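Local structure of cellobiose 2-epimerase (Caldibacillus thermoamylovorans, 5ZHB) at residues A[219-223]-A[224-228]; A[251-254]-A[255-259]; A[265-268]-A[269-272]; A[315-318]-A[319-323]. The protein catalyses the reversible epimerisation at C2 of the reducing-end glucose of cellobiose, turning it into glucosylmannose, probably within an (alpha/alpha)6-barrel. All coordinates share one frame; numbering follows the deposited sequence.

Contact 1: residues A[219-223]-A[224-228]; sequences KVFDK and QSKFL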
loop_
_atom_site.group_PDB
_atom_site.type_symbol
_atom_site.label_atom_id
_atom_site.label_comp_id
_atom_site.label_asym_id
_atom_site.label_seq_id
_atom_site.Cartn_x
_atom_site.Cartn_y
_atom_site.Cartn_z
ATOM N N LYS A 219 -15.201 -4.505 -13.728
ATOM C CA LYS A 219 -14.095 -4.495 -14.681
ATOM C C LYS A 219 -12.884 -5.315 -14.209
ATOM O O LYS A 219 -12.286 -6.038 -14.993
ATOM C CB LYS A 219 -13.737 -3.023 -14.918
ATOM C CG LYS A 219 -14.898 -2.066 -15.252
ATOM C CD LYS A 219 -15.597 -2.429 -16.561
ATOM C CE LYS A 219 -16.765 -1.525 -16.886
ATOM N NZ LYS A 219 -17.179 -1.771 -18.269
ATOM N N VAL A 220 -12.474 -5.161 -12.936
ATOM C CA VAL A 220 -11.197 -5.699 -12.488
ATOM C C VAL A 220 -11.331 -7.202 -12.223
ATOM O O VAL A 220 -10.537 -8.015 -12.713
ATOM C CB VAL A 220 -10.679 -4.927 -11.246
ATOM C CG1 VAL A 220 -9.320 -5.460 -10.826
ATOM C CG2 VAL A 220 -10.650 -3.405 -11.448
ATOM N N PHE A 221 -12.354 -7.545 -11.452
ATOM C CA PHE A 221 -12.588 -8.899 -10.959
ATOM C C PHE A 221 -13.174 -9.778 -12.050
ATOM O O PHE A 221 -14.213 -9.432 -12.614
ATOM C CB PHE A 221 -13.585 -8.746 -9.819
ATOM C CG PHE A 221 -14.067 -9.992 -9.080
ATOM C CD1 PHE A 221 -13.165 -10.918 -8.555
ATOM C CD2 PHE A 221 -15.431 -10.183 -8.839
ATOM C CE1 PHE A 221 -13.619 -12.019 -7.833
ATOM C CE2 PHE A 221 -15.873 -11.285 -8.116
ATOM C CZ PHE A 221 -14.962 -12.206 -7.629
ATOM N N ASP A 222 -12.463 -10.870 -12.343
ATOM C CA ASP A 222 -12.917 -11.935 -13.220
ATOM C C ASP A 222 -13.866 -12.853 -12.445
ATOM O O ASP A 222 -13.457 -13.574 -11.532
ATOM C CB ASP A 222 -11.717 -12.682 -13.764
ATOM C CG ASP A 222 -12.049 -13.775 -14.761
ATOM O OD1 ASP A 222 -13.018 -14.490 -14.509
ATOM O OD2 ASP A 222 -11.312 -13.914 -15.741
ATOM N N LYS A 223 -15.161 -12.809 -12.782
ATOM C CA LYS A 223 -16.164 -13.502 -11.983
ATOM C C LYS A 223 -16.112 -15.013 -12.208
ATOM O O LYS A 223 -16.714 -15.736 -11.437
ATOM C CB LYS A 223 -17.579 -12.952 -12.189
ATOM C CG LYS A 223 -17.875 -11.701 -11.380
ATOM C CD LYS A 223 -18.812 -10.706 -12.057
ATOM C CE LYS A 223 -18.112 -9.482 -12.587
ATOM N NZ LYS A 223 -17.054 -9.710 -13.575
ATOM N N GLN A 224 -15.342 -15.490 -13.186
ATOM C CA GLN A 224 -15.143 -16.915 -13.403
ATOM C C GLN A 224 -13.937 -17.430 -12.611
ATOM O O GLN A 224 -14.056 -18.345 -11.811
ATOM C CB GLN A 224 -14.939 -17.104 -14.905
ATOM C CG GLN A 224 -15.149 -18.527 -15.407
ATOM C CD GLN A 224 -15.592 -18.546 -16.858
ATOM O OE1 GLN A 224 -14.827 -18.903 -17.763
ATOM N NE2 GLN A 224 -16.824 -18.112 -17.105
ATOM N N SER A 225 -12.761 -16.838 -12.831
ATOM C CA SER A 225 -11.533 -17.297 -12.186
ATOM C C SER A 225 -11.447 -16.831 -10.730
ATOM O O SER A 225 -10.680 -17.408 -9.949
ATOM C CB SER A 225 -10.324 -16.819 -12.943
ATOM O OG SER A 225 -10.169 -15.428 -12.714
ATOM N N LYS A 226 -12.160 -15.731 -10.425
ATOM C CA LYS A 226 -12.164 -15.052 -9.132
ATOM C C LYS A 226 -10.861 -14.283 -8.889
ATOM O O LYS A 226 -10.710 -13.724 -7.816
ATOM C CB LYS A 226 -12.449 -15.990 -7.959
ATOM C CG LYS A 226 -13.716 -16.802 -8.186
ATOM C CD LYS A 226 -14.974 -16.015 -7.883
ATOM C CE LYS A 226 -16.187 -16.895 -7.796
ATOM N NZ LYS A 226 -16.849 -16.962 -9.094
ATOM N N PHE A 227 -10.001 -14.167 -9.906
ATOM C CA PHE A 227 -8.824 -13.312 -9.808
ATOM C C PHE A 227 -9.135 -11.879 -10.235
ATOM O O PHE A 227 -10.070 -11.613 -11.005
ATOM C CB PHE A 227 -7.677 -13.800 -10.685
ATOM C CG PHE A 227 -6.928 -15.016 -10.175
ATOM C CD1 PHE A 227 -5.975 -14.886 -9.168
ATOM C CD2 PHE A 227 -7.135 -16.273 -10.738
ATOM C CE1 PHE A 227 -5.267 -15.990 -8.719
ATOM C CE2 PHE A 227 -6.433 -17.383 -10.282
ATOM C CZ PHE A 227 -5.489 -17.232 -9.279
ATOM N N LEU A 228 -8.288 -10.949 -9.752
ATOM C CA LEU A 228 -8.276 -9.599 -10.273
ATOM C C LEU A 228 -7.418 -9.599 -11.524
ATOM O O LEU A 228 -6.409 -10.281 -11.593
ATOM C CB LEU A 228 -7.725 -8.623 -9.242
ATOM C CG LEU A 228 -8.519 -8.498 -7.946
ATOM C CD1 LEU A 228 -7.946 -7.331 -7.199
ATOM C CD2 LEU A 228 -10.009 -8.330 -8.162
#

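Contact 2: residues A[251-254]-A[255-259]; sequences ASWL and IDDAL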
loop_
_atom_site.group_PDB
_atom_site.type_symbol
_atom_site.label_atom_id
_atom_site.label_comp_id
_atom_site.label_asym_id
_atom_site.label_seq_id
_atom_site.Cartn_x
_atom_site.Cartn_y
_atom_site.Cartn_z
ATOM N N ALA A 251 -6.608 -6.317 -1.824
ATOM C CA ALA A 251 -7.835 -5.708 -2.308
ATOM C C ALA A 251 -9.064 -6.245 -1.577
ATOM O O ALA A 251 -9.962 -5.479 -1.240
ATOM C CB ALA A 251 -7.977 -5.964 -3.791
ATOM N N SER A 252 -9.069 -7.563 -1.318
ATOM C CA SER A 252 -10.171 -8.177 -0.591
ATOM C C SER A 252 -10.495 -7.360 0.650
ATOM O O SER A 252 -11.631 -6.962 0.837
ATOM C CB SER A 252 -9.875 -9.608 -0.242
ATOM O OG SER A 252 -10.889 -10.152 0.584
ATOM N N TRP A 253 -9.508 -7.093 1.515
ATOM C CA TRP A 253 -9.829 -6.469 2.786
ATOM C C TRP A 253 -9.890 -4.948 2.689
ATOM O O TRP A 253 -10.659 -4.335 3.432
ATOM C CB TRP A 253 -8.890 -6.941 3.894
ATOM C CG TRP A 253 -7.510 -6.344 3.909
ATOM C CD1 TRP A 253 -6.396 -6.843 3.315
ATOM C CD2 TRP A 253 -7.096 -5.164 4.615
ATOM N NE1 TRP A 253 -5.326 -6.021 3.546
ATOM C CE2 TRP A 253 -5.721 -4.999 4.358
ATOM C CE3 TRP A 253 -7.737 -4.236 5.433
ATOM C CZ2 TRP A 253 -4.991 -3.949 4.905
ATOM C CZ3 TRP A 253 -7.019 -3.183 5.964
ATOM C CH2 TRP A 253 -5.650 -3.073 5.737
ATOM N N LEU A 254 -9.150 -4.354 1.746
ATOM C CA LEU A 254 -9.298 -2.920 1.482
ATOM C C LEU A 254 -10.673 -2.585 0.892
ATOM O O LEU A 254 -11.298 -1.628 1.323
ATOM C CB LEU A 254 -8.186 -2.387 0.585
ATOM C CG LEU A 254 -6.773 -2.380 1.188
ATOM C CD1 LEU A 254 -5.792 -1.823 0.184
ATOM C CD2 LEU A 254 -6.668 -1.607 2.498
ATOM N N ILE A 255 -11.153 -3.354 -0.083
ATOM C CA ILE A 255 -12.513 -3.122 -0.580
ATOM C C ILE A 255 -13.499 -3.276 0.580
ATOM O O ILE A 255 -14.420 -2.451 0.775
ATOM C CB ILE A 255 -12.820 -4.043 -1.776
ATOM C CG1 ILE A 255 -11.988 -3.649 -2.996
ATOM C CG2 ILE A 255 -14.322 -4.062 -2.096
ATOM C CD1 ILE A 255 -11.866 -4.726 -4.059
ATOM N N ASP A 256 -13.279 -4.297 1.426
ATOM C CA ASP A 256 -14.189 -4.518 2.543
ATOM C C ASP A 256 -14.211 -3.309 3.475
ATOM O O ASP A 256 -15.269 -2.866 3.924
ATOM C CB ASP A 256 -13.827 -5.758 3.349
ATOM C CG ASP A 256 -14.997 -6.376 4.105
ATOM O OD1 ASP A 256 -16.145 -6.067 3.747
ATOM O OD2 ASP A 256 -14.746 -7.121 5.062
ATOM N N ASP A 257 -13.032 -2.743 3.761
ATOM C CA ASP A 257 -12.992 -1.535 4.554
ATOM C C ASP A 257 -13.774 -0.422 3.879
ATOM O O ASP A 257 -14.413 0.367 4.571
ATOM C CB ASP A 257 -11.582 -1.041 4.828
ATOM C CG ASP A 257 -10.985 -1.507 6.137
ATOM O OD1 ASP A 257 -11.543 -2.437 6.754
ATOM O OD2 ASP A 257 -10.001 -0.891 6.541
ATOM N N ALA A 258 -13.728 -0.359 2.545
ATOM C CA ALA A 258 -14.450 0.690 1.825
ATOM C C ALA A 258 -15.967 0.477 1.989
ATOM O O ALA A 258 -16.720 1.415 2.285
ATOM C CB ALA A 258 -14.039 0.691 0.368
ATOM N N LEU A 259 -16.385 -0.786 1.865
ATOM C CA LEU A 259 -17.754 -1.187 2.170
ATOM C C LEU A 259 -18.180 -0.766 3.572
ATOM O O LEU A 259 -19.259 -0.187 3.727
ATOM C CB LEU A 259 -17.911 -2.686 1.939
ATOM C CG LEU A 259 -17.770 -3.158 0.497
ATOM C CD1 LEU A 259 -17.901 -4.682 0.451
ATOM C CD2 LEU A 259 -18.747 -2.478 -0.435
#

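Contact 3: residues A[265-268]-A[269-272]; sequences NDRK and YTQM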
loop_
_atom_site.group_PDB
_atom_site.type_symbol
_atom_site.label_atom_id
_atom_site.label_comp_id
_atom_site.label_asym_id
_atom_site.label_seq_id
_atom_site.Cartn_x
_atom_site.Cartn_y
_atom_site.Cartn_z
ATOM N N ASN A 265 -23.967 -2.320 1.745
ATOM C CA ASN A 265 -24.292 -3.706 2.039
ATOM C C ASN A 265 -24.714 -4.465 0.787
ATOM O O ASN A 265 -25.351 -5.518 0.878
ATOM C CB ASN A 265 -25.378 -3.809 3.101
ATOM C CG ASN A 265 -25.006 -3.025 4.330
ATOM O OD1 ASN A 265 -25.699 -2.067 4.674
ATOM N ND2 ASN A 265 -23.923 -3.403 4.989
ATOM N N ASP A 266 -24.338 -3.966 -0.387
ATOM C CA ASP A 266 -24.616 -4.688 -1.611
ATOM C C ASP A 266 -23.929 -6.048 -1.570
ATOM O O ASP A 266 -22.724 -6.151 -1.376
ATOM C CB ASP A 266 -24.175 -3.902 -2.831
ATOM C CG ASP A 266 -24.705 -4.414 -4.163
ATOM O OD1 ASP A 266 -24.601 -5.627 -4.414
ATOM O OD2 ASP A 266 -25.192 -3.583 -4.956
ATOM N N ARG A 267 -24.705 -7.092 -1.851
ATOM C CA ARG A 267 -24.294 -8.449 -1.559
ATOM C C ARG A 267 -23.254 -8.939 -2.553
ATOM O O ARG A 267 -22.458 -9.801 -2.214
ATOM C CB ARG A 267 -25.494 -9.413 -1.598
ATOM C CG ARG A 267 -26.526 -9.186 -0.499
ATOM C CD ARG A 267 -25.925 -9.219 0.897
ATOM N NE ARG A 267 -25.119 -10.437 1.003
ATOM C CZ ARG A 267 -24.186 -10.710 1.910
ATOM N NH1 ARG A 267 -23.997 -9.936 2.967
ATOM N NH2 ARG A 267 -23.455 -11.796 1.744
ATOM N N LYS A 268 -23.266 -8.460 -3.796
ATOM C CA LYS A 268 -22.285 -8.967 -4.741
ATOM C C LYS A 268 -20.850 -8.536 -4.355
ATOM O O LYS A 268 -19.886 -9.231 -4.662
ATOM C CB LYS A 268 -22.702 -8.629 -6.171
ATOM C CG LYS A 268 -22.918 -7.183 -6.553
ATOM C CD LYS A 268 -23.798 -7.091 -7.801
ATOM C CE LYS A 268 -23.698 -5.812 -8.572
ATOM N NZ LYS A 268 -24.402 -4.716 -7.910
ATOM N N TYR A 269 -20.723 -7.404 -3.678
ATOM C CA TYR A 269 -19.440 -6.830 -3.302
ATOM C C TYR A 269 -18.887 -7.602 -2.105
ATOM O O TYR A 269 -17.729 -8.031 -2.132
ATOM C CB TYR A 269 -19.589 -5.344 -2.960
ATOM C CG TYR A 269 -20.091 -4.461 -4.098
ATOM C CD1 TYR A 269 -19.869 -4.804 -5.423
ATOM C CD2 TYR A 269 -20.751 -3.267 -3.843
ATOM C CE1 TYR A 269 -20.310 -4.002 -6.462
ATOM C CE2 TYR A 269 -21.204 -2.451 -4.872
ATOM C CZ TYR A 269 -20.987 -2.831 -6.185
ATOM O OH TYR A 269 -21.402 -2.088 -7.246
ATOM N N THR A 270 -19.737 -7.786 -1.080
ATOM C CA THR A 270 -19.423 -8.678 0.034
ATOM C C THR A 270 -18.989 -10.056 -0.468
ATOM O O THR A 270 -17.956 -10.594 -0.053
ATOM C CB THR A 270 -20.618 -8.716 0.992
ATOM O OG1 THR A 270 -20.558 -7.481 1.697
ATOM C CG2 THR A 270 -20.506 -9.804 2.042
ATOM N N GLN A 271 -19.749 -10.642 -1.401
ATOM C CA GLN A 271 -19.397 -11.953 -1.917
ATOM C C GLN A 271 -18.065 -11.902 -2.672
ATOM O O GLN A 271 -17.294 -12.852 -2.643
ATOM C CB GLN A 271 -20.462 -12.532 -2.852
ATOM C CG GLN A 271 -20.292 -14.033 -3.056
ATOM C CD GLN A 271 -20.416 -14.760 -1.736
ATOM O OE1 GLN A 271 -21.387 -14.553 -1.000
ATOM N NE2 GLN A 271 -19.419 -15.563 -1.398
ATOM N N MET A 272 -17.796 -10.799 -3.385
ATOM C CA MET A 272 -16.510 -10.645 -4.044
ATOM C C MET A 272 -15.382 -10.699 -3.002
ATOM O O MET A 272 -14.424 -11.417 -3.202
ATOM C CB MET A 272 -16.430 -9.359 -4.886
ATOM C CG MET A 272 -15.031 -9.066 -5.427
ATOM S SD MET A 272 -15.022 -7.551 -6.412
ATOM C CE MET A 272 -15.534 -6.342 -5.196
#

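Contact 4: residues A[315-318]-A[319-323]; sequences GFYN and AYEKT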
loop_
_atom_site.group_PDB
_atom_site.type_symbol
_atom_site.label_atom_id
_atom_site.label_comp_id
_atom_site.label_asym_id
_atom_site.label_seq_id
_atom_site.Cartn_x
_atom_site.Cartn_y
_atom_site.Cartn_z
ATOM N N GLY A 315 -5.763 -10.143 4.981
ATOM C CA GLY A 315 -6.929 -10.442 4.178
ATOM C C GLY A 315 -7.547 -11.762 4.623
ATOM O O GLY A 315 -8.760 -11.868 4.682
ATOM N N PHE A 316 -6.691 -12.714 4.987
ATOM C CA PHE A 316 -7.154 -14.014 5.456
ATOM C C PHE A 316 -7.837 -13.888 6.811
ATOM O O PHE A 316 -8.869 -14.534 7.030
ATOM C CB PHE A 316 -6.030 -15.035 5.421
ATOM C CG PHE A 316 -5.598 -15.554 4.059
ATOM C CD1 PHE A 316 -6.430 -15.549 2.937
ATOM C CD2 PHE A 316 -4.345 -16.114 3.916
ATOM C CE1 PHE A 316 -5.984 -16.058 1.718
ATOM C CE2 PHE A 316 -3.914 -16.644 2.706
ATOM C CZ PHE A 316 -4.724 -16.587 1.607
ATOM N N TYR A 317 -7.322 -13.027 7.692
ATOM C CA TYR A 317 -7.952 -12.818 8.983
ATOM C C TYR A 317 -9.309 -12.117 8.848
ATOM O O TYR A 317 -10.268 -12.440 9.562
ATOM C CB TYR A 317 -7.012 -12.099 9.956
ATOM C CG TYR A 317 -7.643 -12.081 11.329
ATOM C CD1 TYR A 317 -7.707 -13.236 12.102
ATOM C CD2 TYR A 317 -8.255 -10.936 11.812
ATOM C CE1 TYR A 317 -8.313 -13.236 13.350
ATOM C CE2 TYR A 317 -8.881 -10.930 13.044
ATOM C CZ TYR A 317 -8.920 -12.085 13.810
ATOM O OH TYR A 317 -9.533 -12.028 15.028
ATOM N N ASN A 318 -9.397 -11.123 7.952
ATOM C CA ASN A 318 -10.667 -10.488 7.629
ATOM C C ASN A 318 -11.674 -11.539 7.158
ATOM O O ASN A 318 -12.811 -11.571 7.633
ATOM C CB ASN A 318 -10.484 -9.419 6.538
ATOM C CG ASN A 318 -11.715 -8.572 6.300
ATOM O OD1 ASN A 318 -12.169 -7.856 7.194
ATOM N ND2 ASN A 318 -12.251 -8.610 5.087
ATOM N N ALA A 319 -11.250 -12.380 6.219
ATOM C CA ALA A 319 -12.069 -13.454 5.703
ATOM C C ALA A 319 -12.542 -14.396 6.818
ATOM O O ALA A 319 -13.674 -14.892 6.756
ATOM C CB ALA A 319 -11.309 -14.204 4.662
ATOM N N TYR A 320 -11.656 -14.666 7.785
ATOM C CA TYR A 320 -12.002 -15.487 8.935
ATOM C C TYR A 320 -13.121 -14.828 9.717
ATOM O O TYR A 320 -14.048 -15.524 10.136
ATOM C CB TYR A 320 -10.811 -15.759 9.850
ATOM C CG TYR A 320 -11.169 -16.519 11.120
ATOM C CD1 TYR A 320 -11.549 -17.863 11.066
ATOM C CD2 TYR A 320 -11.113 -15.899 12.357
ATOM C CE1 TYR A 320 -11.888 -18.562 12.211
ATOM C CE2 TYR A 320 -11.388 -16.606 13.517
ATOM C CZ TYR A 320 -11.793 -17.933 13.441
ATOM O OH TYR A 320 -12.072 -18.618 14.589
ATOM N N GLU A 321 -13.022 -13.499 9.914
ATOM C CA GLU A 321 -14.053 -12.733 10.600
ATOM C C GLU A 321 -15.408 -12.885 9.889
ATOM O O GLU A 321 -16.435 -13.027 10.529
ATOM C CB GLU A 321 -13.638 -11.268 10.802
ATOM C CG GLU A 321 -12.579 -11.054 11.881
ATOM C CD GLU A 321 -12.180 -9.608 12.162
ATOM O OE1 GLU A 321 -11.557 -8.990 11.296
ATOM O OE2 GLU A 321 -12.444 -9.083 13.252
ATOM N N LYS A 322 -15.433 -12.903 8.559
ATOM C CA LYS A 322 -16.697 -12.973 7.841
ATOM C C LYS A 322 -17.206 -14.406 7.681
ATOM O O LYS A 322 -18.400 -14.609 7.448
ATOM C CB LYS A 322 -16.587 -12.387 6.431
ATOM C CG LYS A 322 -16.121 -10.958 6.359
ATOM C CD LYS A 322 -16.078 -10.465 4.914
ATOM C CE LYS A 322 -17.135 -9.489 4.501
ATOM N NZ LYS A 322 -17.196 -8.323 5.403
ATOM N N THR A 323 -16.326 -15.399 7.703
ATOM C CA THR A 323 -16.745 -16.755 7.382
ATOM C C THR A 323 -16.667 -17.696 8.585
ATOM O O THR A 323 -17.244 -18.780 8.505
ATOM C CB THR A 323 -15.891 -17.286 6.236
ATOM O OG1 THR A 323 -14.574 -17.424 6.766
ATOM C CG2 THR A 323 -15.971 -16.399 5.003
#

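Contact 1: residues A[219-223]-A[224-228]
An Asx turn reverses the chain just after helix 203-220, and Asp222 is its pivot: the single oxygen Asp222 OD1 accepts from both Gln224 N and Ser225 N, each at 2.9 Å. Gln224 N comes nearly head-on to the C-O bond, whereas Ser225 N arrives from well above the carboxylate plane, 59° out of it. With CG anti to the backbone N (chi1 -177°), the carboxylate is carried over the turn that follows. The backbone also closes the loop, Asp222 N giving a straight bond to Phe227 O (2.8 Å) and Asp222 O taking Lys226 N. Lys226 then folds back, so that NZ reaches Lys223 O (2.6 Å) while CD lies against CZ of the Phe221 ring (3.8 Å). That ring also meets Lys226 O at its edge, CE1 standing 3.4 Å away. Within the bend, Ser225 OG accepts from Phe227 N in an ST turn. Apolar residues anchor the base: Leu228 CB packs on Val220 CG1 (3.9 Å), and Phe221 reaches Met272 and Ile276 of helix 267-283. An alanine in place of Asp222 would probably leave the N-H groups of Gln224 and Ser225 without their shared acceptor and the turn freer to open. The chemistry thus divides, with charged and polar groups satisfying the backbone at the outer bend and hydrocarbon fixing its root.

Contact 2: residues A[251-254]-A[255-259]
This is a one-turn contact within helix 245-262, in the buried interior of the protein, where residues 251-254 meet those four places further on. Ile255 N bonds to Ala251 O at 2.7 Å, the first of a regular series continued by Asp256, Asp257 and Ala258. Ile255 lays its CG1 branch back over the same carbonyl, CG1 3.2 Å from Ala251 O, and its CD1 ends 4.1 Å from Ala251 CB; a branched aliphatic chain suits this spot, since it also meets Leu190 and Phe216 of two other helices. On another flank, Trp253 and Asp257 run side by side. Asp257 OD2 approaches CZ3 of the indole at 3.8 Å, the carboxylate standing almost perpendicular to the ring, 84° between planes. Trp253 holds CG between its backbone N and carbonyl carbon (chi1 77°), the crowded position, and the indole stands out beside the helix, with Leu254 CD2 3.6 Å above one face, offset toward the rim. Trp253 NE1 is bonded to Glu311, while Asp257 OD2 has a salt bridge to Arg198 and Asp256 OD2 binds both Lys322 and Lys260. Ala258 is small where Ile209, Ile213 and Leu190 press close. A helix wrapped by helices 183-199, 203-220, 267-283, 306-323 and 375-387, with its acids paired to basic residues around it, is consistent with an inner helix of the (alpha/alpha)6-barrel known for this epimerase family.

Contact 3: residues A[265-268]-A[269-272]
The ring of Tyr269 lies under the side chain of Asp266, whose CG sits 4.0 Å above one face, displaced toward the rim. Asp266 CB makes the closer touch, 3.6 Å from Tyr269 CD2, and carboxylate and ring are inclined by 31°. Tyr269 turns CG away from its carbonyl carbon (chi1 -61°), which lays the ring back beside the preceding turn, while its hydroxyl reaches Asp214 of helix 203-220. On the side of CD1 the aliphatic part of Lys268 runs alongside the ring, CG coming within 4.0 Å of Tyr269 CD1. A ring with one polar end suits this site, its body packed between Asp266, the Lys268 chain and Leu259. With an alanine here, Asp214 would probably lose its hydroxyl partner, and a gap would be likely to open between Asp266 and Leu259.

Asp266 is the N-cap of helix 267-283. Its OD1 accepts from Lys268 N at 3.2 Å through the anti lone pair, and a short acidic side chain suits a helix start, where the N-H groups of the first turn would probably favour its negative charge. Lys268 NZ forms a salt bridge with Asp266 OD2, its hydrogen bond long and weak, while Asp266 O takes Tyr269 N and, weakly, Thr270 N. On the exposed flank, Arg267 bends round so that Thr270 CB lies 3.9 Å above one face of the guanidinium, toward its rim, with Thr270 CG2 3.6 Å from both NH1 and NH2. Beyond it the helix runs on regularly, Gln271 N to Arg267 O at 3.0 Å, and Met272 turns inward against Ile255 and Tyr217.

Contact 4: residues A[315-318]-A[319-323]
Ala319 O, whose own residue is tied back to Gly315 O by its N-H, is gripped by Thr323 at the close of helix 306-323: OG1 donates at 2.7 Å and the backbone N at 2.9 Å, from opposite faces of the carbonyl plane. A threonine suits a helix end because its hydroxyl can serve the last turn in this way, and OG1 also accepts from Asp325 N as the chain moves on. The packing of this helix is consistent with an inner position in the (alpha/alpha)6-barrel. Gly315 and Ala319 keep one flank slim, Ala319 CB nestling over Phe316 O (3.4 Å) and facing Ala277 of helix 267-283.

The other flank is aromatic. Tyr317, with CG anti to the backbone N (chi1 -172°), swings its ring alongside the next turn, where it meets two neighbours obliquely. Tyr320 touches it through CD2, 4.0 Å from Tyr317 CE1, and anchors its hydroxyl to Glu326. Glu321 lays its extended chain against the CE2 side of the ring, CD 3.7 Å from Tyr317 CE2, with carboxylate and ring planes 34° apart; this brings OE1 to Arg387, which forms a salt bridge there. Asn318 shares that arginine, for its OD1 accepts from both Arg387 and Lys260, and its ND2 bonds to Asp256 OD2, so an amide, able to give as well as take, suits a place set among charges. Lys322 follows Asn318 by one turn: its N-H meets Asn318 O in the carbonyl plane at 3.1 Å, while CG of the same lysine rests 3.6 Å from that oxygen.

Overall arrangement
Contacts 2 and 4 are buried, on helices that probably belong to the inner ring of the barrel, whereas contacts 1 and 3 lie further out and are only partly buried. Contacts 2 and 3 each touch all the others; contacts 1 and 4 do not meet. Between contacts 2 and 4 the meeting is both charged, through Asp256 OD2 and Lys322 NZ at 2.8 Å, and apolar, through Trp253 on Gly315; from contact 2 toward contacts 1 and 3 it is apolar, through Ala251, Ile255 and Leu259. Contacts 1 and 3 join through Phe221 and Met272. In the inner pair, acids and the amide of Asn318 find charged partners on other helices, while in the outer pair Asp222 and Asp266 serve backbone N-H groups.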